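Local coordinates for protein-tyrosine-phosphatase (Shewanella sp., PDB 2Z72) that hydrolyses phosphotyrosine as a cold-active protein tyrosine phosphatase, probably through a two-zinc centre carried by a calcineurin-like phosphoesterase fold, at residues Asp9-Ile14 and Asp49-Lys54; Tyr24-Asn29 and Thr170-Arg175; Asn195-Ile200 and Leu219-Ala224; Ala226-Asn231 and Phe247-Asn252. All coordinates share one frame; numbering follows the deposited sequence.

Contact 1: residues Asp9-Ile14 and Asp49-Lys54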
loop_
_atom_site.group_PDB
_atom_site.type_symbol
_atom_site.label_atom_id
_atom_site.label_comp_id
_atom_site.label_asym_id
_atom_site.label_seq_id
_atom_site.Cartn_x
_atom_site.Cartn_y
_atom_site.Cartn_z
ATOM N N ASP A 9 13.457 -12.704 -10.682
ATOM C CA ASP A 9 12.670 -11.508 -10.357
ATOM C C ASP A 9 11.650 -11.274 -11.462
ATOM O O ASP A 9 11.927 -11.523 -12.635
ATOM C CB ASP A 9 13.570 -10.316 -10.217
ATOM C CG ASP A 9 12.879 -9.005 -9.879
ATOM O OD1 ASP A 9 13.392 -7.988 -10.374
ATOM O OD2 ASP A 9 11.876 -9.034 -9.133
ATOM N N GLY A 10 10.520 -10.754 -11.097
ATOM C CA GLY A 10 9.458 -10.423 -12.049
ATOM C C GLY A 10 8.164 -11.102 -11.756
ATOM O O GLY A 10 7.979 -11.699 -10.687
ATOM N N PRO A 11 7.205 -11.054 -12.683
ATOM C CA PRO A 11 7.355 -10.427 -13.977
ATOM C C PRO A 11 7.125 -8.926 -13.953
ATOM O O PRO A 11 6.482 -8.383 -13.044
ATOM C CB PRO A 11 6.217 -11.108 -14.746
ATOM C CG PRO A 11 5.136 -11.354 -13.735
ATOM C CD PRO A 11 5.904 -11.723 -12.483
ATOM N N TYR A 12 7.688 -8.264 -14.957
ATOM C CA TYR A 12 7.403 -6.881 -15.293
ATOM C C TYR A 12 6.535 -6.935 -16.560
ATOM O O TYR A 12 6.990 -7.387 -17.598
ATOM C CB TYR A 12 8.698 -6.134 -15.556
ATOM C CG TYR A 12 9.604 -6.068 -14.344
ATOM C CD1 TYR A 12 10.556 -7.047 -14.071
ATOM C CD2 TYR A 12 9.488 -5.035 -13.412
ATOM C CE1 TYR A 12 11.382 -6.965 -12.961
ATOM C CE2 TYR A 12 10.288 -4.974 -12.330
ATOM C CZ TYR A 12 11.222 -5.940 -12.077
ATOM O OH TYR A 12 12.005 -5.808 -10.944
ATOM N N VAL A 13 5.263 -6.520 -16.443
ATOM C CA VAL A 13 4.296 -6.688 -17.501
ATOM C C VAL A 13 3.975 -5.356 -18.151
ATOM O O VAL A 13 3.687 -4.380 -17.487
ATOM C CB VAL A 13 3.001 -7.365 -16.962
ATOM C CG1 VAL A 13 1.934 -7.396 -18.032
ATOM C CG2 VAL A 13 3.270 -8.747 -16.419
ATOM N N ILE A 14 4.084 -5.354 -19.486
ATOM C CA ILE A 14 3.698 -4.196 -20.316
ATOM C C ILE A 14 2.306 -4.450 -20.816
ATOM O O ILE A 14 2.043 -5.532 -21.356
ATOM C CB ILE A 14 4.665 -4.167 -21.547
ATOM C CG1 ILE A 14 6.108 -4.103 -21.088
ATOM C CG2 ILE A 14 4.217 -3.133 -22.527
ATOM C CD1 ILE A 14 6.448 -3.032 -20.125
ATOM N N ASP A 49 10.110 -19.607 -8.779
ATOM C CA ASP A 49 8.735 -19.703 -8.303
ATOM C C ASP A 49 8.096 -18.328 -8.422
ATOM O O ASP A 49 7.253 -17.946 -7.619
ATOM C CB ASP A 49 8.797 -20.184 -6.842
ATOM C CG ASP A 49 7.526 -21.007 -6.615
ATOM O OD1 ASP A 49 7.074 -21.240 -5.478
ATOM O OD2 ASP A 49 6.933 -21.430 -7.649
ATOM N N LEU A 50 8.566 -17.615 -9.465
ATOM C CA LEU A 50 8.049 -16.260 -9.633
ATOM C C LEU A 50 6.539 -16.282 -9.831
ATOM O O LEU A 50 5.964 -17.234 -10.360
ATOM C CB LEU A 50 8.698 -15.598 -10.830
ATOM C CG LEU A 50 10.200 -15.368 -10.720
ATOM C CD1 LEU A 50 10.736 -14.800 -12.031
ATOM C CD2 LEU A 50 10.518 -14.461 -9.543
ATOM N N PRO A 51 5.878 -15.205 -9.378
ATOM C CA PRO A 51 4.398 -15.269 -9.381
ATOM C C PRO A 51 3.759 -15.258 -10.760
ATOM O O PRO A 51 4.196 -14.559 -11.665
ATOM C CB PRO A 51 4.006 -14.003 -8.600
ATOM C CG PRO A 51 5.149 -13.096 -8.766
ATOM C CD PRO A 51 6.376 -13.991 -8.790
ATOM N N GLU A 52 2.647 -15.954 -10.867
ATOM C CA GLU A 52 1.782 -16.070 -11.989
ATOM C C GLU A 52 0.448 -15.478 -11.552
ATOM O O GLU A 52 0.022 -15.647 -10.390
ATOM C CB GLU A 52 1.628 -17.509 -12.460
ATOM C CG GLU A 52 2.994 -18.141 -12.729
ATOM C CD GLU A 52 2.805 -19.587 -13.182
ATOM O OE1 GLU A 52 3.283 -19.856 -14.322
ATOM O OE2 GLU A 52 2.224 -20.409 -12.450
ATOM N N THR A 53 -0.122 -14.701 -12.414
ATOM C CA THR A 53 -1.310 -13.907 -12.155
ATOM C C THR A 53 -2.185 -13.864 -13.399
ATOM O O THR A 53 -1.661 -13.823 -14.536
ATOM C CB THR A 53 -1.008 -12.444 -11.818
ATOM O OG1 THR A 53 0.041 -12.461 -10.839
ATOM C CG2 THR A 53 -2.139 -11.697 -11.114
ATOM N N LYS A 54 -3.469 -13.890 -13.136
ATOM C CA LYS A 54 -4.394 -13.588 -14.205
ATOM C C LYS A 54 -4.599 -12.079 -14.188
ATOM O O LYS A 54 -4.928 -11.515 -13.148
ATOM C CB LYS A 54 -5.738 -14.308 -14.088
ATOM C CG LYS A 54 -6.756 -13.846 -15.110
ATOM C CD LYS A 54 -7.319 -14.979 -15.938
ATOM C CE LYS A 54 -8.516 -14.534 -16.761
ATOM N NZ LYS A 54 -9.822 -15.139 -16.401
#

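Contact 2: residues Tyr24-Asn29 and Thr170-Arg175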
loop_
_atom_site.group_PDB
_atom_site.type_symbol
_atom_site.label_atom_id
_atom_site.label_comp_id
_atom_site.label_asym_id
_atom_site.label_seq_id
_atom_site.Cartn_x
_atom_site.Cartn_y
_atom_site.Cartn_z
ATOM N N TYR A 24 8.208 -9.590 -18.888
ATOM C CA TYR A 24 9.635 -9.673 -18.759
ATOM C C TYR A 24 9.970 -10.385 -17.441
ATOM O O TYR A 24 9.485 -9.959 -16.385
ATOM C CB TYR A 24 10.280 -8.309 -18.784
ATOM C CG TYR A 24 10.135 -7.566 -20.075
ATOM C CD1 TYR A 24 9.208 -6.557 -20.262
ATOM C CD2 TYR A 24 10.876 -7.835 -21.160
ATOM C CE1 TYR A 24 9.104 -5.894 -21.460
ATOM C CE2 TYR A 24 10.753 -7.178 -22.374
ATOM C CZ TYR A 24 9.872 -6.214 -22.526
ATOM O OH TYR A 24 9.736 -5.563 -23.703
ATOM N N TRP A 25 10.812 -11.398 -17.499
ATOM C CA TRP A 25 11.178 -12.233 -16.374
ATOM C C TRP A 25 12.674 -12.244 -16.253
ATOM O O TRP A 25 13.390 -12.434 -17.267
ATOM C CB TRP A 25 10.717 -13.667 -16.556
ATOM C CG TRP A 25 9.290 -13.841 -16.945
ATOM C CD1 TRP A 25 8.776 -13.738 -18.210
ATOM C CD2 TRP A 25 8.165 -14.148 -16.134
ATOM N NE1 TRP A 25 7.451 -13.947 -18.224
ATOM C CE2 TRP A 25 7.011 -14.215 -16.962
ATOM C CE3 TRP A 25 8.000 -14.391 -14.763
ATOM C CZ2 TRP A 25 5.742 -14.503 -16.444
ATOM C CZ3 TRP A 25 6.735 -14.682 -14.267
ATOM C CH2 TRP A 25 5.598 -14.738 -15.113
ATOM N N ILE A 26 13.188 -12.053 -15.036
ATOM C CA ILE A 26 14.597 -12.308 -14.753
ATOM C C ILE A 26 14.711 -13.711 -14.185
ATOM O O ILE A 26 14.173 -13.992 -13.125
ATOM C CB ILE A 26 15.184 -11.297 -13.756
ATOM C CG1 ILE A 26 14.921 -9.886 -14.172
ATOM C CG2 ILE A 26 16.679 -11.558 -13.591
ATOM C CD1 ILE A 26 15.264 -9.547 -15.619
ATOM N N CYS A 27 15.348 -14.599 -14.956
ATOM C CA CYS A 27 15.469 -16.007 -14.582
ATOM C C CYS A 27 16.950 -16.365 -14.579
ATOM O O CYS A 27 17.572 -16.418 -15.643
ATOM C CB CYS A 27 14.691 -16.868 -15.572
ATOM S SG CYS A 27 13.007 -16.365 -15.858
ATOM N N ASP A 28 17.560 -16.559 -13.428
ATOM C CA ASP A 28 18.994 -16.903 -13.333
ATOM C C ASP A 28 19.824 -15.842 -14.010
ATOM O O ASP A 28 20.766 -16.193 -14.765
ATOM C CB ASP A 28 19.256 -18.256 -13.952
ATOM C CG ASP A 28 20.440 -19.034 -13.411
ATOM O OD1 ASP A 28 21.058 -18.718 -12.380
ATOM O OD2 ASP A 28 20.703 -20.033 -14.114
ATOM N N ASN A 29 19.582 -14.596 -13.745
ATOM C CA ASN A 29 20.334 -13.455 -14.244
ATOM C C ASN A 29 20.297 -13.311 -15.773
ATOM O O ASN A 29 21.146 -12.635 -16.353
ATOM C CB ASN A 29 21.783 -13.352 -13.785
ATOM C CG ASN A 29 21.926 -12.696 -12.414
ATOM O OD1 ASN A 29 20.918 -12.379 -11.766
ATOM N ND2 ASN A 29 23.157 -12.536 -11.935
ATOM N N THR A 170 16.907 -3.690 -14.126
ATOM C CA THR A 170 17.053 -2.453 -14.895
ATOM C C THR A 170 18.092 -2.584 -15.992
ATOM O O THR A 170 17.938 -2.007 -17.063
ATOM C CB THR A 170 17.328 -1.231 -13.995
ATOM O OG1 THR A 170 18.467 -1.475 -13.159
ATOM C CG2 THR A 170 16.151 -0.976 -13.088
ATOM N N THR A 171 19.144 -3.351 -15.746
ATOM C CA THR A 171 20.171 -3.585 -16.811
ATOM C C THR A 171 19.570 -4.447 -17.891
ATOM O O THR A 171 19.647 -4.114 -19.090
ATOM C CB THR A 171 21.422 -4.203 -16.196
ATOM O OG1 THR A 171 22.020 -3.252 -15.307
ATOM C CG2 THR A 171 22.468 -4.427 -17.310
ATOM N N LEU A 172 18.975 -5.586 -17.555
ATOM C CA LEU A 172 18.520 -6.544 -18.570
ATOM C C LEU A 172 17.336 -6.068 -19.373
ATOM O O LEU A 172 17.275 -6.316 -20.565
ATOM C CB LEU A 172 18.217 -7.892 -17.922
ATOM C CG LEU A 172 19.433 -8.628 -17.373
ATOM C CD1 LEU A 172 18.996 -9.895 -16.681
ATOM C CD2 LEU A 172 20.443 -8.972 -18.495
ATOM N N ILE A 173 16.450 -5.341 -18.728
ATOM C CA ILE A 173 15.286 -4.746 -19.416
ATOM C C ILE A 173 15.618 -3.387 -19.990
ATOM O O ILE A 173 14.834 -2.725 -20.733
ATOM C CB ILE A 173 14.064 -4.742 -18.485
ATOM C CG1 ILE A 173 13.748 -6.143 -17.990
ATOM C CG2 ILE A 173 12.809 -4.176 -19.110
ATOM C CD1 ILE A 173 12.808 -6.247 -16.810
ATOM N N ASN A 174 16.812 -2.910 -19.663
ATOM C CA ASN A 174 17.345 -1.703 -20.212
ATOM C C ASN A 174 16.467 -0.477 -20.046
ATOM O O ASN A 174 16.177 0.284 -20.966
ATOM C CB ASN A 174 17.725 -1.944 -21.713
ATOM C CG ASN A 174 18.659 -0.892 -22.215
ATOM O OD1 ASN A 174 19.392 -0.238 -21.483
ATOM N ND2 ASN A 174 18.641 -0.754 -23.533
ATOM N N ARG A 175 16.041 -0.279 -18.803
ATOM C CA ARG A 175 15.314 0.930 -18.443
ATOM C C ARG A 175 15.455 1.141 -16.955
ATOM O O ARG A 175 15.635 0.161 -16.210
ATOM C CB ARG A 175 13.914 0.900 -18.910
ATOM C CG ARG A 175 13.128 -0.166 -18.268
ATOM C CD ARG A 175 11.908 -0.402 -19.161
ATOM N NE ARG A 175 12.198 -1.259 -20.312
ATOM C CZ ARG A 175 11.294 -1.750 -21.151
ATOM N NH1 ARG A 175 10.012 -1.473 -20.973
ATOM N NH2 ARG A 175 11.678 -2.523 -22.154
HETATM O O HOH W 1 8.911 -2.792 -23.420
#

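Contact 3: residues Asn195-Ile200 and Leu219-Ala224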
loop_
_atom_site.group_PDB
_atom_site.type_symbol
_atom_site.label_atom_id
_atom_site.label_comp_id
_atom_site.label_asym_id
_atom_site.label_seq_id
_atom_site.Cartn_x
_atom_site.Cartn_y
_atom_site.Cartn_z
ATOM N N ASN A 195 -6.092 5.369 -4.518
ATOM C CA ASN A 195 -6.239 6.490 -3.606
ATOM C C ASN A 195 -5.007 6.604 -2.727
ATOM O O ASN A 195 -4.174 5.702 -2.597
ATOM C CB ASN A 195 -7.494 6.325 -2.755
ATOM C CG ASN A 195 -8.756 6.447 -3.578
ATOM O OD1 ASN A 195 -8.896 7.434 -4.307
ATOM N ND2 ASN A 195 -9.652 5.486 -3.521
ATOM N N THR A 196 -4.955 7.759 -2.047
ATOM C CA THR A 196 -3.914 8.099 -1.086
ATOM C C THR A 196 -4.485 8.262 0.311
ATOM O O THR A 196 -3.863 7.908 1.305
ATOM C CB THR A 196 -3.126 9.311 -1.588
ATOM O OG1 THR A 196 -2.648 9.042 -2.909
ATOM C CG2 THR A 196 -1.915 9.635 -0.745
ATOM N N ILE A 197 -5.706 8.838 0.431
ATOM C CA ILE A 197 -6.370 9.035 1.684
ATOM C C ILE A 197 -7.783 8.483 1.562
ATOM O O ILE A 197 -8.486 8.841 0.608
ATOM C CB ILE A 197 -6.442 10.543 2.060
ATOM C CG1 ILE A 197 -5.092 11.214 2.049
ATOM C CG2 ILE A 197 -7.096 10.719 3.439
ATOM C CD1 ILE A 197 -5.117 12.691 1.737
ATOM N N ILE A 198 -8.239 7.683 2.517
ATOM C CA ILE A 198 -9.631 7.199 2.489
ATOM C C ILE A 198 -10.245 7.284 3.876
ATOM O O ILE A 198 -9.567 7.383 4.898
ATOM C CB ILE A 198 -9.749 5.774 1.916
ATOM C CG1 ILE A 198 -9.127 4.712 2.832
ATOM C CG2 ILE A 198 -9.207 5.718 0.515
ATOM C CD1 ILE A 198 -9.455 3.289 2.429
ATOM N N LYS A 199 -11.576 7.239 3.878
ATOM C CA LYS A 199 -12.384 7.218 5.094
ATOM C C LYS A 199 -13.295 6.019 5.038
ATOM O O LYS A 199 -13.997 5.823 4.052
ATOM C CB LYS A 199 -13.214 8.513 5.161
ATOM C CG LYS A 199 -13.999 8.688 6.461
ATOM C CD LYS A 199 -14.793 10.050 6.421
ATOM C CE LYS A 199 -15.769 10.210 7.546
ATOM N NZ LYS A 199 -16.524 11.452 7.266
ATOM N N ILE A 200 -13.242 5.163 6.042
ATOM C CA ILE A 200 -14.156 4.050 6.153
ATOM C C ILE A 200 -14.823 4.169 7.525
ATOM O O ILE A 200 -14.169 4.182 8.557
ATOM C CB ILE A 200 -13.475 2.671 6.018
ATOM C CG1 ILE A 200 -12.707 2.544 4.723
ATOM C CG2 ILE A 200 -14.501 1.560 6.202
ATOM C CD1 ILE A 200 -11.957 1.223 4.571
ATOM N N LEU A 219 -8.557 21.528 1.783
ATOM C CA LEU A 219 -8.558 20.341 0.934
ATOM C C LEU A 219 -9.714 19.427 1.255
ATOM O O LEU A 219 -10.385 19.476 2.282
ATOM C CB LEU A 219 -7.224 19.590 1.091
ATOM C CG LEU A 219 -6.092 20.130 0.229
ATOM C CD1 LEU A 219 -4.738 19.822 0.804
ATOM C CD2 LEU A 219 -6.249 19.571 -1.187
ATOM N N THR A 220 -10.032 18.558 0.297
ATOM C CA THR A 220 -10.975 17.472 0.429
ATOM C C THR A 220 -10.299 16.170 -0.014
ATOM O O THR A 220 -9.327 16.216 -0.788
ATOM C CB THR A 220 -12.256 17.667 -0.397
ATOM O OG1 THR A 220 -11.872 17.595 -1.759
ATOM C CG2 THR A 220 -12.924 19.003 -0.066
ATOM N N LEU A 221 -10.833 15.059 0.453
ATOM C CA LEU A 221 -10.331 13.753 0.022
ATOM C C LEU A 221 -10.334 13.663 -1.505
ATOM O O LEU A 221 -9.342 13.257 -2.113
ATOM C CB LEU A 221 -11.093 12.630 0.652
ATOM C CG LEU A 221 -10.447 11.950 1.885
ATOM C CD1 LEU A 221 -10.086 12.931 2.943
ATOM C CD2 LEU A 221 -11.325 10.808 2.356
ATOM N N ASP A 222 -11.454 14.028 -2.165
ATOM C CA ASP A 222 -11.522 13.803 -3.589
ATOM C C ASP A 222 -10.520 14.667 -4.336
ATOM O O ASP A 222 -9.890 14.215 -5.282
ATOM C CB ASP A 222 -12.927 14.024 -4.138
ATOM C CG ASP A 222 -13.005 13.668 -5.603
ATOM O OD1 ASP A 222 -13.169 14.566 -6.387
ATOM O OD2 ASP A 222 -12.823 12.510 -6.040
ATOM N N LYS A 223 -10.396 15.909 -3.906
ATOM C CA LYS A 223 -9.487 16.825 -4.581
ATOM C C LYS A 223 -8.048 16.323 -4.456
ATOM O O LYS A 223 -7.283 16.295 -5.448
ATOM C CB LYS A 223 -9.611 18.256 -4.079
ATOM C CG LYS A 223 -8.676 19.199 -4.809
ATOM C CD LYS A 223 -8.953 20.648 -4.426
ATOM C CE LYS A 223 -8.105 21.626 -5.213
ATOM N NZ LYS A 223 -8.143 23.036 -4.814
ATOM N N ALA A 224 -7.669 15.924 -3.246
ATOM C CA ALA A 224 -6.293 15.431 -3.036
ATOM C C ALA A 224 -6.040 14.153 -3.787
ATOM O O ALA A 224 -5.025 14.019 -4.470
ATOM C CB ALA A 224 -6.096 15.259 -1.545
#

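Contact 4: residues Ala226-Asn231 and Phe247-Asn252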
loop_
_atom_site.group_PDB
_atom_site.type_symbol
_atom_site.label_atom_id
_atom_site.label_comp_id
_atom_site.label_asym_id
_atom_site.label_seq_id
_atom_site.Cartn_x
_atom_site.Cartn_y
_atom_site.Cartn_z
ATOM N N ALA A 226 -7.417 12.953 -6.456
ATOM C CA ALA A 226 -7.326 13.202 -7.862
ATOM C C ALA A 226 -6.018 13.884 -8.237
ATOM O O ALA A 226 -5.393 13.551 -9.270
ATOM C CB ALA A 226 -8.534 14.079 -8.302
ATOM N N LEU A 227 -5.581 14.861 -7.443
ATOM C CA LEU A 227 -4.277 15.495 -7.745
ATOM C C LEU A 227 -3.129 14.518 -7.613
ATOM O O LEU A 227 -2.171 14.605 -8.425
ATOM C CB LEU A 227 -4.093 16.678 -6.790
ATOM C CG LEU A 227 -4.887 17.930 -7.117
ATOM C CD1 LEU A 227 -4.747 18.946 -5.995
ATOM C CD2 LEU A 227 -4.393 18.541 -8.422
ATOM N N TYR A 228 -3.207 13.614 -6.649
ATOM C CA TYR A 228 -2.147 12.613 -6.514
ATOM C C TYR A 228 -2.100 11.724 -7.769
ATOM O O TYR A 228 -1.005 11.452 -8.280
ATOM C CB TYR A 228 -2.393 11.777 -5.301
ATOM C CG TYR A 228 -1.971 12.365 -3.973
ATOM C CD1 TYR A 228 -2.812 12.510 -2.878
ATOM C CD2 TYR A 228 -0.637 12.739 -3.772
ATOM C CE1 TYR A 228 -2.421 13.025 -1.714
ATOM C CE2 TYR A 228 -0.204 13.228 -2.560
ATOM C CZ TYR A 228 -1.097 13.368 -1.520
ATOM O OH TYR A 228 -0.704 13.831 -0.273
ATOM N N ARG A 229 -3.240 11.282 -8.274
ATOM C CA ARG A 229 -3.220 10.452 -9.454
ATOM C C ARG A 229 -2.693 11.228 -10.656
ATOM O O ARG A 229 -1.981 10.673 -11.500
ATOM C CB ARG A 229 -4.626 9.911 -9.748
ATOM C CG ARG A 229 -5.021 8.727 -8.879
ATOM C CD ARG A 229 -6.330 8.111 -9.268
ATOM N NE ARG A 229 -7.491 8.920 -8.840
ATOM C CZ ARG A 229 -8.041 8.833 -7.649
ATOM N NH1 ARG A 229 -7.619 8.004 -6.754
ATOM N NH2 ARG A 229 -9.092 9.594 -7.354
ATOM N N ALA A 230 -3.076 12.486 -10.796
ATOM C CA ALA A 230 -2.729 13.277 -11.961
ATOM C C ALA A 230 -1.297 13.736 -11.981
ATOM O O ALA A 230 -0.795 14.100 -13.058
ATOM C CB ALA A 230 -3.672 14.498 -12.076
ATOM N N ASN A 231 -0.635 13.724 -10.847
ATOM C CA ASN A 231 0.680 14.363 -10.754
ATOM C C ASN A 231 1.737 13.469 -10.237
ATOM O O ASN A 231 2.875 13.945 -10.072
ATOM C CB ASN A 231 0.608 15.647 -9.883
ATOM C CG ASN A 231 -0.283 16.662 -10.578
ATOM O OD1 ASN A 231 -1.507 16.836 -10.241
ATOM N ND2 ASN A 231 0.290 17.308 -11.572
ATOM N N PHE A 247 2.840 20.862 -1.037
ATOM C CA PHE A 247 2.245 20.365 0.227
ATOM C C PHE A 247 1.943 18.889 0.164
ATOM O O PHE A 247 2.328 18.105 1.009
ATOM C CB PHE A 247 0.942 21.110 0.562
ATOM C CG PHE A 247 0.234 20.466 1.718
ATOM C CD1 PHE A 247 -1.037 19.927 1.563
ATOM C CD2 PHE A 247 0.832 20.350 2.945
ATOM C CE1 PHE A 247 -1.671 19.293 2.592
ATOM C CE2 PHE A 247 0.208 19.745 4.012
ATOM C CZ PHE A 247 -1.030 19.193 3.841
ATOM N N LEU A 248 1.186 18.462 -0.849
ATOM C CA LEU A 248 0.711 17.103 -0.941
ATOM C C LEU A 248 1.828 16.086 -1.041
ATOM O O LEU A 248 1.708 14.974 -0.511
ATOM C CB LEU A 248 -0.290 16.951 -2.108
ATOM C CG LEU A 248 -1.650 17.618 -1.918
ATOM C CD1 LEU A 248 -2.443 17.539 -3.231
ATOM C CD2 LEU A 248 -2.384 16.935 -0.775
ATOM N N PHE A 249 2.889 16.428 -1.779
ATOM C CA PHE A 249 3.914 15.440 -2.065
ATOM C C PHE A 249 5.087 15.452 -1.128
ATOM O O PHE A 249 5.863 14.461 -1.136
ATOM C CB PHE A 249 4.437 15.615 -3.509
ATOM C CG PHE A 249 3.531 14.937 -4.525
ATOM C CD1 PHE A 249 2.377 15.492 -4.997
ATOM C CD2 PHE A 249 3.849 13.673 -4.980
ATOM C CE1 PHE A 249 1.543 14.855 -5.917
ATOM C CE2 PHE A 249 3.044 13.059 -5.915
ATOM C CZ PHE A 249 1.888 13.622 -6.356
ATOM N N PHE A 250 5.276 16.469 -0.312
ATOM C CA PHE A 250 6.498 16.548 0.483
ATOM C C PHE A 250 6.257 16.564 1.961
ATOM O O PHE A 250 5.299 15.977 2.472
ATOM C CB PHE A 250 7.354 17.702 -0.098
ATOM C CG PHE A 250 7.683 17.405 -1.555
ATOM C CD1 PHE A 250 7.216 18.301 -2.519
ATOM C CD2 PHE A 250 8.357 16.274 -1.955
ATOM C CE1 PHE A 250 7.459 18.042 -3.859
ATOM C CE2 PHE A 250 8.628 15.998 -3.302
ATOM C CZ PHE A 250 8.129 16.909 -4.239
ATOM N N GLY A 251 7.152 17.095 2.789
ATOM C CA GLY A 251 7.320 16.717 4.169
ATOM C C GLY A 251 6.220 16.892 5.147
ATOM O O GLY A 251 6.123 16.164 6.165
ATOM N N ASN A 252 5.329 17.872 4.885
ATOM C CA ASN A 252 4.232 18.094 5.830
ATOM C C ASN A 252 2.925 17.466 5.364
ATOM O O ASN A 252 1.864 17.645 5.995
ATOM C CB ASN A 252 3.975 19.609 6.022
ATOM C CG ASN A 252 3.279 19.925 7.347
ATOM O OD1 ASN A 252 3.474 19.380 8.429
ATOM N ND2 ASN A 252 2.365 20.894 7.313
#

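Contact 1: residues Asp9-Ile14 and Asp49-Lys54
Gly10 and Leu50 bring their CA atoms to 6.5 Å, and one residue further on Pro11 and Pro51 stand 7.3 Å apart at CA, so the two backbones touch over a single short step before diverging. The bond from Gly10 to Pro11 is a cis peptide, and Gly10 itself, at phi 122°, occupies a backbone conformation in which any CB would press on the preceding carbonyl oxygen. Leu50 comes in just before the cis bond, against Asp9. Its two methyls divide the work on the backbone of Asp9: CD1 lies 3.5 Å from Asp9 O, while CD2 approaches Asp9 N at 3.6 Å. Strand 8-14 is an outer strand of a three-stranded antiparallel sheet with 22-27 and 30-35, and the loop leading into strand 53-54 folds against it. Trp25 of strand 22-27 touches both Pro11 and Leu50, tying that loop to the sheet. The prolines make a reciprocal exchange, each ring reaching the other segment's carbonyl: Pro51 CD is 3.4 Å from Gly10 O, and Pro11 CD is equally close, 3.4 Å, to Pro51 O. The two rings cross obliquely, Pro11 CD 4.0 Å from Pro51 CG. Within strand 8-14, Tyr12 OH donates to Asp9 OD1 at 2.6 Å, on the syn side of the carboxylate and 24° out of its plane; Asn123 bonds to OD2, leaving both carboxylate oxygens engaged.

Contact 2: residues Tyr24-Asn29 and Thr170-Arg175
Apolar contact dominates where Tyr24 and Ile26 meet Leu172 and Ile173. Ile173 meets the tyrosine with two branches: its CD1 reaches Tyr24 CB at 3.8 Å, and its CG2 lies over one face of the ring. Ile26 turns CD1 toward the helix end and touches Leu172 CD1 at 3.9 Å, the two side chains crossing obliquely. That same Leu172 methyl also rests 3.5 Å from Asn29 O. The helix 166-172 closes here in a Schellman motif, with Asn174 at positive phi as the C-prime residue and Arg175 N bonded back to Thr170 O, which turns the chain so that Arg175 heads for the strand. Polar links gather round this arginine. Its chain bends at chi3 (81°), and Arg175 NE donates to Ile173 O at 3.0 Å; the oxygen lies close to the guanidinium plane, while NE stands above the carbonyl plane, 42° out of it, and NH2 adds a weak second bond. Water completes the bridge across the segments, accepting from Arg175 NH1 at 3.0 Å and hydrogen-bonded to Tyr24 OH at 2.9 Å. The ring and guanidinium planes stand 64° apart. Beyond Ile26, Cys27 is tied by a disulfide to Cys47.

Contact 3: residues Asn195-Ile200 and Leu219-Ala224
Leu221 reaches Ile197 from the first turn of its helix. The bond to its CB runs past the strand rather than at it, and a chi1 of -99°, well off a staggered value, swings CG in until it lies 3.9 Å from both Ile197 O and Ile197 CG2. From there the branches part. CD1 stays with the isoleucine, 3.8 Å from Ile197 CG2, the two side chains crossing at a slant; CD2 instead meets the strand backbone, 3.9 Å from Lys199 N and 4.1 Å from Lys199 CB. Strand 197-200 belongs to the mixed sheet of the calcineurin-like phosphoesterase fold, paired antiparallel with strand 203-206, which leads to the zinc ligand His207; the side chain of Ile197 is itself about 13 Å from a zinc ion. One turn further along the helix, Ala224 CB meets Ile197 CD1 at 4.3 Å, giving the isoleucine a contact at each branch. Thr220 N-caps this helix, its OG1 accepting from Lys223 N at 3.1 Å. Asn225, the next helix residue, secures the strand by polar means: its side-chain amide bonds to Thr196 N and Ile197 O. Lys199, extended beyond CG, carries NZ off to the carbonyl of Phe277.

Contact 4: residues Ala226-Asn231 and Phe247-Asn252
Tyr228 and Phe249 adopt nearly the same first torsion, each with CG anti to its own carbonyl carbon and beside its backbone N (chi1 -81° and -82°), which sets each CG; the two side chains then slide past each other in opposite directions. The rings meet obliquely, their centroids 5.2 Å apart: Tyr228 CD2 lies over one face of the phenylalanine, 3.7 Å from Phe249 CE1. The far end of the tyrosine is fixed by a hydrogen bond, Tyr228 OH donating to Leu248 O at 2.7 Å. This carbonyl lies at the edge of the tyrosine ring, near its plane, while the hydroxyl is tilted 26° from the carbonyl plane. Leu248 O sits in the last turn of helix 243-249, where carbonyls commonly lose their partners four residues on, so the buried hydroxyl and a helix-end acceptor serve each other. Leu248 also grips the tyrosine with its side chain: CB stands 3.7 Å from Tyr228 CZ and CD2 3.6 Å from Tyr228 OH. Its other methyl, CD1, touches Leu227 CD1 at 3.9 Å, the two leucines crossing at about a right angle. Asn231 CB approaches Phe249 CE1 at 4.2 Å. Leu239 of helix 236-241 packs on Phe249 and Asn231, and Gln152 of helix 149-156, the helix that opens with the zinc ligand Asn149, touches the side chains of both Tyr228 and Phe249, which places this pair of helices beside the metal-bearing part of the fold.

Overall arrangement
Contacts 3 and 4 share helix 221-231, one using its first turn against a strand of the phosphoesterase sheet and the other its last turns against helix 243-249; they touch through Asn195 OD1 and Arg229 NH1, and the Ile197 and Tyr228 side chains are about 13 and 12 Å from a zinc ion. Contacts 1 and 2 form a separate pair, 29 to 36 Å from contacts 3 and 4 between centres, joined by neighbouring strands 8-14 and 22-27. Contacts 1, 3 and 4 are buried, contact 2 only partly, and there a water joins the apolar packing. Proline rings and carbonyls mark contact 1, aliphatic branches contact 3, and aromatic rings with a direct hydrogen bond contact 4.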